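Local coordinates for protein Asp/Glu-specific dipeptidyl-peptidase (Flavobacterium psychrophilum, PDB 5JXF) that removes dipeptides from the N-terminus of oligopeptides as a serine peptidase of family S46, with strict specificity for aspartate or glutamate at the P1 position, at residues E182-N187 with N248-A253; E311-A316 with F408-V413; A315-Q320 with G340-W345. All blocks are in the same frame, centred on the assembly; numbering follows the deposited sequence.

Contact 1. Residues E182-N187 with N248-A253; sequences EAWQEN and NNHPAA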
ATOM      1  N   GLU A 182     -10.178  46.517 -24.759  1.00 43.42           N
ATOM      2  CA  GLU A 182     -11.520  46.776 -25.261  1.00 47.04           C
ATOM      3  C   GLU A 182     -12.467  47.009 -24.084  1.00 50.80           C
ATOM      4  O   GLU A 182     -12.113  46.736 -22.934  1.00 52.63           O
ATOM      5  CB  GLU A 182     -12.007  45.612 -26.148  1.00 41.49           C
ATOM      6  CG  GLU A 182     -11.095  45.313 -27.327  1.00 48.57           C
ATOM      7  CD  GLU A 182     -11.120  46.400 -28.403  1.00 59.99           C
ATOM      8  OE1 GLU A 182     -12.087  47.189 -28.441  1.00 59.98           O
ATOM      9  OE2 GLU A 182     -10.173  46.455 -29.218  1.00 70.56           O
ATOM     10  N   ALA A 183     -13.673  47.493 -24.371  1.00 50.81           N
ATOM     11  CA  ALA A 183     -14.648  47.816 -23.326  1.00 52.14           C
ATOM     12  C   ALA A 183     -15.119  46.598 -22.528  1.00 51.24           C
ATOM     13  O   ALA A 183     -15.545  46.728 -21.385  1.00 54.68           O
ATOM     14  CB  ALA A 183     -15.844  48.494 -23.933  1.00 48.39           C
ATOM     15  N   TRP A 184     -15.079  45.427 -23.143  1.00 47.50           N
ATOM     16  CA  TRP A 184     -15.666  44.250 -22.525  1.00 46.99           C
ATOM     17  C   TRP A 184     -14.598  43.485 -21.754  1.00 51.79           C
ATOM     18  O   TRP A 184     -14.874  42.488 -21.074  1.00 48.52           O
ATOM     19  CB  TRP A 184     -16.350  43.372 -23.589  1.00 43.91           C
ATOM     20  CG  TRP A 184     -15.459  42.880 -24.687  1.00 48.04           C
ATOM     21  CD1 TRP A 184     -14.729  41.715 -24.691  1.00 41.32           C
ATOM     22  CD2 TRP A 184     -15.216  43.509 -25.958  1.00 48.75           C
ATOM     23  NE1 TRP A 184     -14.040  41.595 -25.870  1.00 44.26           N
ATOM     24  CE2 TRP A 184     -14.322  42.674 -26.669  1.00 48.06           C
ATOM     25  CE3 TRP A 184     -15.663  44.689 -26.561  1.00 51.94           C
ATOM     26  CZ2 TRP A 184     -13.866  42.985 -27.955  1.00 46.53           C
ATOM     27  CZ3 TRP A 184     -15.210  45.003 -27.844  1.00 48.43           C
ATOM     28  CH2 TRP A 184     -14.322  44.151 -28.528  1.00 47.85           C
ATOM     29  N   GLN A 185     -13.379  43.994 -21.837  1.00 50.73           N
ATOM     30  CA  GLN A 185     -12.241  43.344 -21.250  1.00 37.28           C
ATOM     31  C   GLN A 185     -11.831  43.981 -19.942  1.00 45.44           C
ATOM     32  O   GLN A 185     -12.267  45.089 -19.610  1.00 53.37           O
ATOM     33  CB  GLN A 185     -11.065  43.358 -22.226  1.00 37.46           C
ATOM     34  CG  GLN A 185     -11.369  42.623 -23.529  1.00 38.71           C
ATOM     35  CD  GLN A 185     -10.308  42.850 -24.594  1.00 42.55           C
ATOM     36  OE1 GLN A 185      -9.503  43.802 -24.526  1.00 39.45           O
ATOM     37  NE2 GLN A 185     -10.302  41.985 -25.594  1.00 39.94           N
ATOM     38  N   GLU A 186     -10.961  43.277 -19.228  1.00 48.63           N
ATOM     39  CA  GLU A 186     -10.465  43.687 -17.915  1.00 46.60           C
ATOM     40  C   GLU A 186      -8.958  43.489 -17.802  1.00 52.65           C
ATOM     41  O   GLU A 186      -8.400  42.524 -18.334  1.00 52.78           O
ATOM     42  CB  GLU A 186     -11.156  42.902 -16.800  1.00 49.33           C
ATOM     43  CG  GLU A 186     -12.591  43.300 -16.553  1.00 62.81           C
ATOM     44  CD  GLU A 186     -13.318  42.288 -15.692  1.00 76.66           C
ATOM     45  OE1 GLU A 186     -12.815  41.983 -14.574  1.00 75.06           O
ATOM     46  OE2 GLU A 186     -14.383  41.795 -16.145  1.00 77.25           O
ATOM     47  N   ASN A 187      -8.312  44.411 -17.099  1.00 50.82           N
ATOM     48  CA  ASN A 187      -6.902  44.298 -16.797  1.00 51.66           C
ATOM     49  C   ASN A 187      -6.688  43.763 -15.394  1.00 53.15           C
ATOM     50  O   ASN A 187      -7.501  44.017 -14.507  1.00 53.39           O
ATOM     51  CB  ASN A 187      -6.235  45.650 -16.963  1.00 56.50           C
ATOM     52  CG  ASN A 187      -6.254  46.099 -18.390  1.00 57.48           C
ATOM     53  OD1 ASN A 187      -6.380  45.261 -19.291  1.00 51.95           O
ATOM     54  ND2 ASN A 187      -6.153  47.412 -18.622  1.00 48.85           N
ATOM     55  N   ASN A 248     -22.946  39.667 -29.191  1.00 48.19           N
ATOM     56  CA  ASN A 248     -21.674  40.112 -29.743  1.00 45.13           C
ATOM     57  C   ASN A 248     -20.516  39.197 -29.383  1.00 43.75           C
ATOM     58  O   ASN A 248     -19.353  39.597 -29.446  1.00 42.57           O
ATOM     59  CB  ASN A 248     -21.387  41.532 -29.278  1.00 45.22           C
ATOM     60  CG  ASN A 248     -22.431  42.511 -29.788  1.00 53.66           C
ATOM     61  OD1 ASN A 248     -22.926  42.379 -30.904  1.00 58.16           O
ATOM     62  ND2 ASN A 248     -22.797  43.463 -28.956  1.00 53.91           N
ATOM     63  N   ASN A 249     -20.840  37.958 -29.011  1.00 46.69           N
ATOM     64  CA  ASN A 249     -19.837  36.992 -28.589  1.00 38.13           C
ATOM     65  C   ASN A 249     -18.963  37.518 -27.453  1.00 41.87           C
ATOM     66  O   ASN A 249     -17.759  37.258 -27.397  1.00 44.91           O
ATOM     67  CB  ASN A 249     -18.964  36.582 -29.770  1.00 41.31           C
ATOM     68  CG  ASN A 249     -18.362  35.194 -29.591  1.00 43.24           C
ATOM     69  OD1 ASN A 249     -19.038  34.282 -29.118  1.00 40.74           O
ATOM     70  ND2 ASN A 249     -17.089  35.036 -29.957  1.00 40.60           N
ATOM     71  N   HIS A 250     -19.582  38.270 -26.551  1.00 38.83           N
ATOM     72  CA  HIS A 250     -18.881  38.980 -25.491  1.00 37.67           C
ATOM     73  C   HIS A 250     -19.416  38.540 -24.136  1.00 38.72           C
ATOM     74  O   HIS A 250     -20.547  38.061 -24.051  1.00 45.74           O
ATOM     75  CB  HIS A 250     -19.063  40.509 -25.646  1.00 45.90           C
ATOM     76  CG  HIS A 250     -18.287  41.101 -26.773  1.00 45.61           C
ATOM     77  ND1 HIS A 250     -18.571  42.345 -27.300  1.00 49.58           N
ATOM     78  CD2 HIS A 250     -17.236  40.627 -27.481  1.00 46.94           C
ATOM     79  CE1 HIS A 250     -17.729  42.608 -28.282  1.00 46.57           C
ATOM     80  NE2 HIS A 250     -16.897  41.585 -28.404  1.00 49.55           N
ATOM     81  N   PRO A 251     -18.624  38.735 -23.075  1.00 41.48           N
ATOM     82  CA  PRO A 251     -19.080  38.437 -21.713  1.00 45.82           C
ATOM     83  C   PRO A 251     -20.406  39.093 -21.364  1.00 51.37           C
ATOM     84  O   PRO A 251     -20.659  40.249 -21.688  1.00 52.83           O
ATOM     85  CB  PRO A 251     -17.959  39.002 -20.845  1.00 44.69           C
ATOM     86  CG  PRO A 251     -16.754  38.882 -21.678  1.00 40.44           C
ATOM     87  CD  PRO A 251     -17.215  39.170 -23.087  1.00 43.00           C
ATOM     88  N   ALA A 252     -21.252  38.323 -20.702  1.00 53.37           N
ATOM     89  CA  ALA A 252     -22.542  38.793 -20.246  1.00 54.43           C
ATOM     90  C   ALA A 252     -22.939  38.048 -18.978  1.00 61.25           C
ATOM     91  O   ALA A 252     -22.707  36.839 -18.843  1.00 64.64           O
ATOM     92  CB  ALA A 252     -23.582  38.600 -21.319  1.00 51.47           C
ATOM     93  N   ALA A 253     -23.520  38.779 -18.034  1.00 62.25           N
ATOM     94  CA  ALA A 253     -24.152  38.161 -16.885  1.00 59.24           C
ATOM     95  C   ALA A 253     -25.234  37.233 -17.417  1.00 59.92           C
ATOM     96  O   ALA A 253     -25.618  37.322 -18.587  1.00 57.12           O
ATOM     97  CB  ALA A 253     -24.730  39.212 -15.946  1.00 62.59           C
TER

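Contact 2. Residues E311-A316 with F408-V413; sequences EIREAA and FNEVVV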
ATOM      1  N   GLU A 311      -2.528  18.161  12.422  1.00 65.19           N
ATOM      2  CA  GLU A 311      -3.240  17.687  13.613  1.00 73.91           C
ATOM      3  C   GLU A 311      -4.617  18.332  13.743  1.00 71.83           C
ATOM      4  O   GLU A 311      -5.593  17.666  14.091  1.00 62.85           O
ATOM      5  CB  GLU A 311      -2.417  17.957  14.879  1.00 67.48           C
ATOM      6  CG  GLU A 311      -2.001  16.698  15.613  1.00 83.66           C
ATOM      7  CD  GLU A 311      -1.348  16.989  16.960  1.00 95.90           C
ATOM      8  OE1 GLU A 311      -2.081  17.259  17.937  1.00104.11           O
ATOM      9  OE2 GLU A 311      -0.102  16.942  17.049  1.00 99.97           O
ATOM     10  N   ILE A 312      -4.698  19.627  13.445  1.00 72.81           N
ATOM     11  CA  ILE A 312      -5.972  20.333  13.540  1.00 64.63           C
ATOM     12  C   ILE A 312      -6.989  19.815  12.529  1.00 60.48           C
ATOM     13  O   ILE A 312      -8.120  19.524  12.899  1.00 63.33           O
ATOM     14  CB  ILE A 312      -5.807  21.845  13.344  1.00 69.13           C
ATOM     15  CG1 ILE A 312      -4.950  22.428  14.458  1.00 75.71           C
ATOM     16  CG2 ILE A 312      -7.170  22.538  13.331  1.00 63.76           C
ATOM     17  CD1 ILE A 312      -4.737  23.911  14.287  1.00 74.20           C
ATOM     18  N   ARG A 313      -6.599  19.694  11.263  1.00 61.34           N
ATOM     19  CA  ARG A 313      -7.527  19.222  10.230  1.00 65.11           C
ATOM     20  C   ARG A 313      -7.938  17.756  10.443  1.00 66.48           C
ATOM     21  O   ARG A 313      -9.070  17.367  10.151  1.00 68.41           O
ATOM     22  CB  ARG A 313      -6.917  19.393   8.833  1.00 63.70           C
ATOM     23  CG  ARG A 313      -6.845  20.858   8.385  1.00 67.70           C
ATOM     24  CD  ARG A 313      -6.361  21.035   6.953  1.00 60.25           C
ATOM     25  NE  ARG A 313      -6.338  22.453   6.590  1.00 67.12           N
ATOM     26  CZ  ARG A 313      -6.754  22.941   5.423  1.00 63.62           C
ATOM     27  NH1 ARG A 313      -7.220  22.119   4.486  1.00 53.48           N
ATOM     28  NH2 ARG A 313      -6.691  24.253   5.187  1.00 65.69           N
ATOM     29  N   GLU A 314      -7.021  16.948  10.955  1.00 60.37           N
ATOM     30  CA  GLU A 314      -7.321  15.532  11.178  1.00 72.28           C
ATOM     31  C   GLU A 314      -8.481  15.358  12.161  1.00 77.40           C
ATOM     32  O   GLU A 314      -9.396  14.570  11.930  1.00 79.41           O
ATOM     33  CB  GLU A 314      -6.080  14.788  11.686  1.00 76.50           C
ATOM     34  CG  GLU A 314      -6.256  13.280  11.778  1.00 82.96           C
ATOM     35  CD  GLU A 314      -6.994  12.859  13.034  1.00 95.12           C
ATOM     36  OE1 GLU A 314      -6.871  13.566  14.062  1.00 99.16           O
ATOM     37  OE2 GLU A 314      -7.717  11.839  12.982  1.00 98.30           O
ATOM     38  N   ALA A 315      -8.432  16.095  13.264  1.00 82.09           N
ATOM     39  CA  ALA A 315      -9.498  16.036  14.253  1.00 74.30           C
ATOM     40  C   ALA A 315     -10.825  16.502  13.637  1.00 73.91           C
ATOM     41  O   ALA A 315     -11.852  15.852  13.822  1.00 74.45           O
ATOM     42  CB  ALA A 315      -9.136  16.868  15.463  1.00 68.48           C
ATOM     43  N   ALA A 316     -10.797  17.610  12.890  1.00 72.75           N
ATOM     44  CA  ALA A 316     -12.000  18.122  12.221  1.00 70.55           C
ATOM     45  C   ALA A 316     -12.609  17.117  11.245  1.00 72.79           C
ATOM     46  O   ALA A 316     -13.823  16.883  11.245  1.00 63.82           O
ATOM     47  CB  ALA A 316     -11.691  19.426  11.481  1.00 65.97           C
ATOM     48  N   PHE A 408      -4.909  29.867  15.039  1.00 74.17           N
ATOM     49  CA  PHE A 408      -6.058  30.778  14.973  1.00 68.97           C
ATOM     50  C   PHE A 408      -6.820  30.673  13.643  1.00 61.55           C
ATOM     51  O   PHE A 408      -8.040  30.495  13.639  1.00 62.68           O
ATOM     52  CB  PHE A 408      -5.633  32.228  15.203  1.00 70.41           C
ATOM     53  CG  PHE A 408      -6.773  33.197  15.116  1.00 75.75           C
ATOM     54  CD1 PHE A 408      -7.602  33.407  16.204  1.00 76.63           C
ATOM     55  CD2 PHE A 408      -7.031  33.887  13.935  1.00 72.38           C
ATOM     56  CE1 PHE A 408      -8.665  34.297  16.124  1.00 72.44           C
ATOM     57  CE2 PHE A 408      -8.091  34.771  13.847  1.00 68.99           C
ATOM     58  CZ  PHE A 408      -8.909  34.973  14.945  1.00 67.73           C
ATOM     59  N   ASN A 409      -6.118  30.805  12.520  1.00 59.49           N
ATOM     60  CA  ASN A 409      -6.746  30.612  11.213  1.00 60.92           C
ATOM     61  C   ASN A 409      -7.451  29.255  11.057  1.00 65.31           C
ATOM     62  O   ASN A 409      -8.543  29.180  10.485  1.00 60.42           O
ATOM     63  CB  ASN A 409      -5.720  30.736  10.083  1.00 64.58           C
ATOM     64  CG  ASN A 409      -5.074  32.087  10.024  1.00 77.41           C
ATOM     65  OD1 ASN A 409      -5.674  33.098  10.389  1.00 75.69           O
ATOM     66  ND2 ASN A 409      -3.837  32.119   9.542  1.00 85.38           N
ATOM     67  N   GLU A 410      -6.822  28.183  11.539  1.00 62.20           N
ATOM     68  CA  GLU A 410      -7.363  26.849  11.280  1.00 67.33           C
ATOM     69  C   GLU A 410      -8.578  26.585  12.150  1.00 69.67           C
ATOM     70  O   GLU A 410      -9.524  25.930  11.719  1.00 76.98           O
ATOM     71  CB  GLU A 410      -6.302  25.761  11.497  1.00 65.85           C
ATOM     72  CG  GLU A 410      -5.307  25.627  10.343  1.00 70.34           C
ATOM     73  CD  GLU A 410      -5.908  24.998   9.082  1.00 73.45           C
ATOM     74  OE1 GLU A 410      -6.733  24.062   9.192  1.00 70.23           O
ATOM     75  OE2 GLU A 410      -5.551  25.439   7.968  1.00 71.52           O
ATOM     76  N   VAL A 411      -8.570  27.122  13.360  1.00 70.32           N
ATOM     77  CA  VAL A 411      -9.594  26.756  14.327  1.00 76.18           C
ATOM     78  C   VAL A 411     -10.764  27.730  14.317  1.00 79.54           C
ATOM     79  O   VAL A 411     -11.924  27.322  14.384  1.00 84.42           O
ATOM     80  CB  VAL A 411      -9.002  26.656  15.743  1.00 79.69           C
ATOM     81  CG1 VAL A 411     -10.104  26.566  16.784  1.00 80.88           C
ATOM     82  CG2 VAL A 411      -8.067  25.447  15.833  1.00 74.92           C
ATOM     83  N   VAL A 412     -10.466  29.016  14.203  1.00 79.10           N
ATOM     84  CA  VAL A 412     -11.512  30.029  14.246  1.00 79.40           C
ATOM     85  C   VAL A 412     -12.014  30.407  12.846  1.00 79.90           C
ATOM     86  O   VAL A 412     -13.221  30.534  12.629  1.00 71.10           O
ATOM     87  CB  VAL A 412     -11.018  31.285  14.981  1.00 79.03           C
ATOM     88  CG1 VAL A 412     -12.079  32.372  14.961  1.00 76.87           C
ATOM     89  CG2 VAL A 412     -10.635  30.928  16.406  1.00 80.55           C
ATOM     90  N   VAL A 413     -11.096  30.556  11.896  1.00 78.89           N
ATOM     91  CA  VAL A 413     -11.446  31.031  10.559  1.00 79.61           C
ATOM     92  C   VAL A 413     -11.971  29.943   9.603  1.00 83.65           C
ATOM     93  O   VAL A 413     -12.909  30.180   8.832  1.00 86.40           O
ATOM     94  CB  VAL A 413     -10.231  31.714   9.896  1.00 80.07           C
ATOM     95  CG1 VAL A 413     -10.577  32.203   8.494  1.00 77.81           C
ATOM     96  CG2 VAL A 413      -9.733  32.859  10.762  1.00 78.05           C
TER

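Contact 3. Residues A315-Q320 with G340-W345; sequences AALKVQ and GVANYW. With ARG (arginine), chain E.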
ATOM      1  N   ALA A 315      -8.432  16.095  13.264  1.00 82.09           N
ATOM      2  CA  ALA A 315      -9.498  16.036  14.253  1.00 74.30           C
ATOM      3  C   ALA A 315     -10.825  16.502  13.637  1.00 73.91           C
ATOM      4  O   ALA A 315     -11.852  15.852  13.822  1.00 74.45           O
ATOM      5  CB  ALA A 315      -9.136  16.868  15.463  1.00 68.48           C
ATOM      6  N   ALA A 316     -10.797  17.610  12.890  1.00 72.75           N
ATOM      7  CA  ALA A 316     -12.000  18.122  12.221  1.00 70.55           C
ATOM      8  C   ALA A 316     -12.609  17.117  11.245  1.00 72.79           C
ATOM      9  O   ALA A 316     -13.823  16.883  11.245  1.00 63.82           O
ATOM     10  CB  ALA A 316     -11.691  19.426  11.481  1.00 65.97           C
ATOM     11  N   LEU A 317     -11.761  16.543  10.400  1.00 75.01           N
ATOM     12  CA  LEU A 317     -12.211  15.604   9.386  1.00 69.79           C
ATOM     13  C   LEU A 317     -12.765  14.318   9.997  1.00 69.18           C
ATOM     14  O   LEU A 317     -13.753  13.773   9.499  1.00 72.64           O
ATOM     15  CB  LEU A 317     -11.067  15.283   8.419  1.00 70.60           C
ATOM     16  CG  LEU A 317     -10.581  16.432   7.522  1.00 68.17           C
ATOM     17  CD1 LEU A 317      -9.256  16.072   6.887  1.00 62.04           C
ATOM     18  CD2 LEU A 317     -11.613  16.769   6.454  1.00 67.64           C
ATOM     19  N   LYS A 318     -12.141  13.831  11.066  1.00 69.39           N
ATOM     20  CA  LYS A 318     -12.601  12.582  11.680  1.00 70.99           C
ATOM     21  C   LYS A 318     -14.045  12.758  12.140  1.00 70.39           C
ATOM     22  O   LYS A 318     -14.906  11.920  11.855  1.00 66.59           O
ATOM     23  CB  LYS A 318     -11.699  12.160  12.840  1.00 69.38           C
ATOM     24  N   VAL A 319     -14.313  13.884  12.796  1.00 73.62           N
ATOM     25  CA  VAL A 319     -15.664  14.211  13.242  1.00 76.77           C
ATOM     26  C   VAL A 319     -16.636  14.269  12.071  1.00 75.52           C
ATOM     27  O   VAL A 319     -17.722  13.689  12.119  1.00 81.84           O
ATOM     28  CB  VAL A 319     -15.714  15.552  13.997  1.00 80.44           C
ATOM     29  CG1 VAL A 319     -17.161  15.956  14.269  1.00 77.36           C
ATOM     30  CG2 VAL A 319     -14.922  15.456  15.303  1.00 84.78           C
ATOM     31  N   GLN A 320     -16.230  14.944  11.003  1.00 67.24           N
ATOM     32  CA  GLN A 320     -17.110  15.143   9.868  1.00 66.11           C
ATOM     33  C   GLN A 320     -17.371  13.840   9.119  1.00 66.68           C
ATOM     34  O   GLN A 320     -18.515  13.544   8.771  1.00 66.88           O
ATOM     35  CB  GLN A 320     -16.524  16.205   8.927  1.00 68.64           C
ATOM     36  CG  GLN A 320     -16.647  17.595   9.501  1.00 71.27           C
ATOM     37  CD  GLN A 320     -15.811  18.611   8.768  1.00 70.31           C
ATOM     38  OE1 GLN A 320     -15.636  18.535   7.550  1.00 69.13           O
ATOM     39  NE2 GLN A 320     -15.270  19.561   9.511  1.00 70.11           N
ATOM     40  N   GLY A 340     -12.309  19.909   0.282  1.00 56.64           N
ATOM     41  CA  GLY A 340     -11.337  20.985   0.321  1.00 51.84           C
ATOM     42  C   GLY A 340     -10.359  20.838   1.468  1.00 55.04           C
ATOM     43  O   GLY A 340      -9.146  20.814   1.258  1.00 58.49           O
ATOM     44  N   VAL A 341     -10.901  20.732   2.679  1.00 54.30           N
ATOM     45  CA  VAL A 341     -10.113  20.543   3.898  1.00 61.63           C
ATOM     46  C   VAL A 341      -9.229  19.303   3.836  1.00 59.67           C
ATOM     47  O   VAL A 341      -8.035  19.373   4.144  1.00 55.39           O
ATOM     48  CB  VAL A 341     -11.028  20.449   5.144  1.00 60.14           C
ATOM     49  CG1 VAL A 341     -10.250  19.955   6.358  1.00 58.32           C
ATOM     50  CG2 VAL A 341     -11.661  21.811   5.435  1.00 71.53           C
ATOM     51  N   ALA A 342      -9.823  18.184   3.419  1.00 59.39           N
ATOM     52  CA  ALA A 342      -9.152  16.879   3.361  1.00 56.16           C
ATOM     53  C   ALA A 342      -7.971  16.850   2.385  1.00 52.14           C
ATOM     54  O   ALA A 342      -6.943  16.234   2.649  1.00 53.76           O
ATOM     55  CB  ALA A 342     -10.169  15.788   2.987  1.00 51.33           C
ATOM     56  N   ASN A 343      -8.131  17.524   1.259  1.00 48.49           N
ATOM     57  CA  ASN A 343      -7.115  17.576   0.219  1.00 49.14           C
ATOM     58  C   ASN A 343      -5.774  18.134   0.694  1.00 52.52           C
ATOM     59  O   ASN A 343      -4.723  17.548   0.437  1.00 50.63           O
ATOM     60  CB  ASN A 343      -7.625  18.413  -0.955  1.00 49.78           C
ATOM     61  CG  ASN A 343      -6.745  18.286  -2.172  1.00 52.79           C
ATOM     62  OD1 ASN A 343      -6.356  17.177  -2.562  1.00 47.59           O
ATOM     63  ND2 ASN A 343      -6.409  19.423  -2.780  1.00 55.86           N
ATOM     64  N   TYR A 344      -5.806  19.272   1.385  1.00 54.06           N
ATOM     65  CA  TYR A 344      -4.575  19.847   1.927  1.00 52.08           C
ATOM     66  C   TYR A 344      -4.059  19.101   3.169  1.00 50.78           C
ATOM     67  O   TYR A 344      -2.851  19.040   3.403  1.00 53.72           O
ATOM     68  CB  TYR A 344      -4.783  21.332   2.242  1.00 53.11           C
ATOM     69  CG  TYR A 344      -4.779  22.155   0.984  1.00 56.28           C
ATOM     70  CD1 TYR A 344      -3.588  22.425   0.325  1.00 61.42           C
ATOM     71  CD2 TYR A 344      -5.958  22.607   0.422  1.00 58.88           C
ATOM     72  CE1 TYR A 344      -3.559  23.159  -0.840  1.00 68.04           C
ATOM     73  CE2 TYR A 344      -5.942  23.349  -0.755  1.00 73.57           C
ATOM     74  CZ  TYR A 344      -4.733  23.622  -1.376  1.00 73.25           C
ATOM     75  OH  TYR A 344      -4.690  24.352  -2.540  1.00 81.76           O
ATOM     76  N   TRP A 345      -4.972  18.539   3.956  1.00 53.88           N
ATOM     77  CA  TRP A 345      -4.572  17.731   5.106  1.00 56.39           C
ATOM     78  C   TRP A 345      -3.655  16.604   4.659  1.00 54.80           C
ATOM     79  O   TRP A 345      -2.586  16.381   5.236  1.00 52.33           O
ATOM     80  CB  TRP A 345      -5.784  17.152   5.827  1.00 59.84           C
ATOM     81  CG  TRP A 345      -5.424  15.966   6.682  1.00 61.68           C
ATOM     82  CD1 TRP A 345      -4.810  15.987   7.912  1.00 63.44           C
ATOM     83  CD2 TRP A 345      -5.638  14.578   6.368  1.00 65.38           C
ATOM     84  NE1 TRP A 345      -4.636  14.698   8.375  1.00 62.17           N
ATOM     85  CE2 TRP A 345      -5.138  13.818   7.451  1.00 66.13           C
ATOM     86  CE3 TRP A 345      -6.209  13.906   5.279  1.00 71.47           C
ATOM     87  CZ2 TRP A 345      -5.188  12.419   7.474  1.00 72.27           C
ATOM     88  CZ3 TRP A 345      -6.262  12.515   5.306  1.00 76.02           C
ATOM     89  CH2 TRP A 345      -5.753  11.789   6.396  1.00 71.70           C
TER
HETATM   90  N   ARG E 801      -5.703  16.061  -5.063  1.00 73.38           N
HETATM   91  CA  ARG E 801      -6.445  16.857  -6.030  1.00 76.34           C
HETATM   92  C   ARG E 801      -5.811  18.251  -6.101  1.00 82.31           C
HETATM   93  O   ARG E 801      -5.698  18.929  -5.085  1.00 78.78           O
HETATM   94  CB  ARG E 801      -7.928  16.937  -5.649  1.00 69.79           C
HETATM   95  CG  ARG E 801      -8.669  15.592  -5.693  1.00 73.87           C
HETATM   96  CD  ARG E 801     -10.115  15.725  -5.209  1.00 69.92           C
HETATM   97  NE  ARG E 801     -10.184  16.237  -3.844  1.00 62.69           N
HETATM   98  CZ  ARG E 801     -10.220  15.469  -2.752  1.00 68.93           C
HETATM   99  NH1 ARG E 801     -10.205  14.140  -2.862  1.00 82.54           N
HETATM  100  NH2 ARG E 801     -10.279  16.026  -1.543  1.00 60.08           N

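Contact 1. Residues E182-N187 with N248-A253
Trp-184 and His-250 lie face to face, the imidazole spread over the six-membered ring of the indole. Their centroids are 3.7 Å apart and the planes differ by 18°, close enough to parallel for a true stack. His-250 NE2 sits nearly over the middle of the indole and comes within 3.3 Å of Trp-184 CE2, while His-250 CE1 reaches the outer rim, 3.4 Å from Trp-184 CE3. Beside the stack, Pro-251 lends its ring: Pro-251 CD lies 3.9 Å from Trp-184 CD1, an oblique apolar touch at the pyrrole end of the indole.

In the next shell, Glu-182 CB lies against the far face of the indole, toward its rim, and the carbonyl oxygen of Asn-248 stands 3.1 Å above the other face of the His-250 imidazole. Trp-184 is carried by a type I turn from Glu-182 to Gln-185, with CG placed between the backbone N and the carbonyl carbon (chi1 59°), which stands the indole up toward the loop 248-253. Gln-185 OE1 ties the turn back by accepting from Glu-182 N at 2.8 Å.

Trp-184 NE1 is hydrogen-bonded to Glu-204 of strand 197-214, whose carboxylate also takes Gln-185 NE2. The contact thus joins two surface loops by dispersion and ring stacking, and the Asn-248 oxygen over the imidazole face would probably suit a ring carrying some positive charge.

Contact 2. Residues E311-A316 with F408-V413
Arg-313 reaches across to Glu-410 and joins helix 311-316 to helix 408-413 by a buried salt bridge. From CB the arginine chain leaves with CG beside the backbone N (chi1 -72°) and runs extended to NE, passing across the end of Glu-410, whose own chain is bent at chi2. Arg-313 CG is already 3.3 Å from Glu-410 OE1. At Arg-313 NE the polar grip begins, with a bond of 3.1 Å to Glu-410 OE1 that is bent, the oxygen lying out of the guanidinium plane; a second, weak bond runs from Arg-313 NE to Glu-410 OE2. Arg-313 NH2 finishes the side-on, two-nitrogen grip, giving its proton to the syn lone pair of Glu-410 OE2 at 3.2 Å and almost in the guanidinium plane. The two flat groups are twisted 40° apart, in keeping with one bond lying in that plane and the other tilted from it. NH1 turns instead to the carbonyl oxygen of Val-341. A methionine in place of Arg-313 would probably leave the buried Glu-410 carboxylate without its countercharge and the Val-341 oxygen without this donor.

Next to the ion pair, Ile-312 CD1 packs 3.7 Å from Glu-410 CB, and Ile-312 CG2 meets Val-411 CG2 at 3.9 Å. The two segments, parts of helices 295-325 and 386-415, run at 24° to each other with axes 10.2 Å apart. Helix 328-357 packs on the arginine through Tyr-344, Trp-345 and Trp-348.

Contact 3. Residues A315-Q320 with G340-W345
Leu-317 supplies the apolar contact almost alone from its helix, its branched end set among Val-341, Ala-342 and Trp-345. Leu-317 CD2 presses on Val-341 CG1 at 3.5 Å, tighter than usual for two carbons, and also meets Ala-342 CB at 3.9 Å. The other branch, Leu-317 CD1, lies 3.6 Å from Ala-342 CA and 3.8 Å from Trp-345 CB. Trp-345 has CG anti to the backbone N (chi1 160°), which brings CB and the adjoining part of the indole against this methyl.

Polar contacts belong to the opposite flank of helix 340-345, where Asn-343 points away from Leu-317 and into the arginine pocket. Asn-343 OD1 accepts from the bound arginine N at 2.8 Å, while Asn-343 ND2 approaches the ligand's O at 2.5 Å, so short that the exact length is doubtful; Asn-228 ND2 also binds OD1, helping to fix the amide's rotation.

One helix therefore packs with one side and binds ligand with the other. The segments cross at -136°, with axes 10.3 Å apart, and belong to the consecutive helices 295-325 and 328-357; Asn-415 of helix 386-415 touches Ala-316 and Val-341, and helix 460-477 touches Ala-315, Ala-316 and Val-319.

Contact 1 comes first along the chain and lies apart from the others, its centre about 40 Å from that of contact 2 and 39 Å from that of contact 3, across the centre of the chain. It belongs to the edge of the nine-stranded antiparallel sheet, whereas contacts 2 and 3 lie in the helical part. Those two have centres 9 Å apart and both use helix 295-325, sharing Ala-315 and Ala-316. That helix connects the two contacts, packing against helix 386-415 in contact 2 and against helix 328-357 in contact 3, and helix 328-357 also carries Asn-343 of the pocket for the bound arginine.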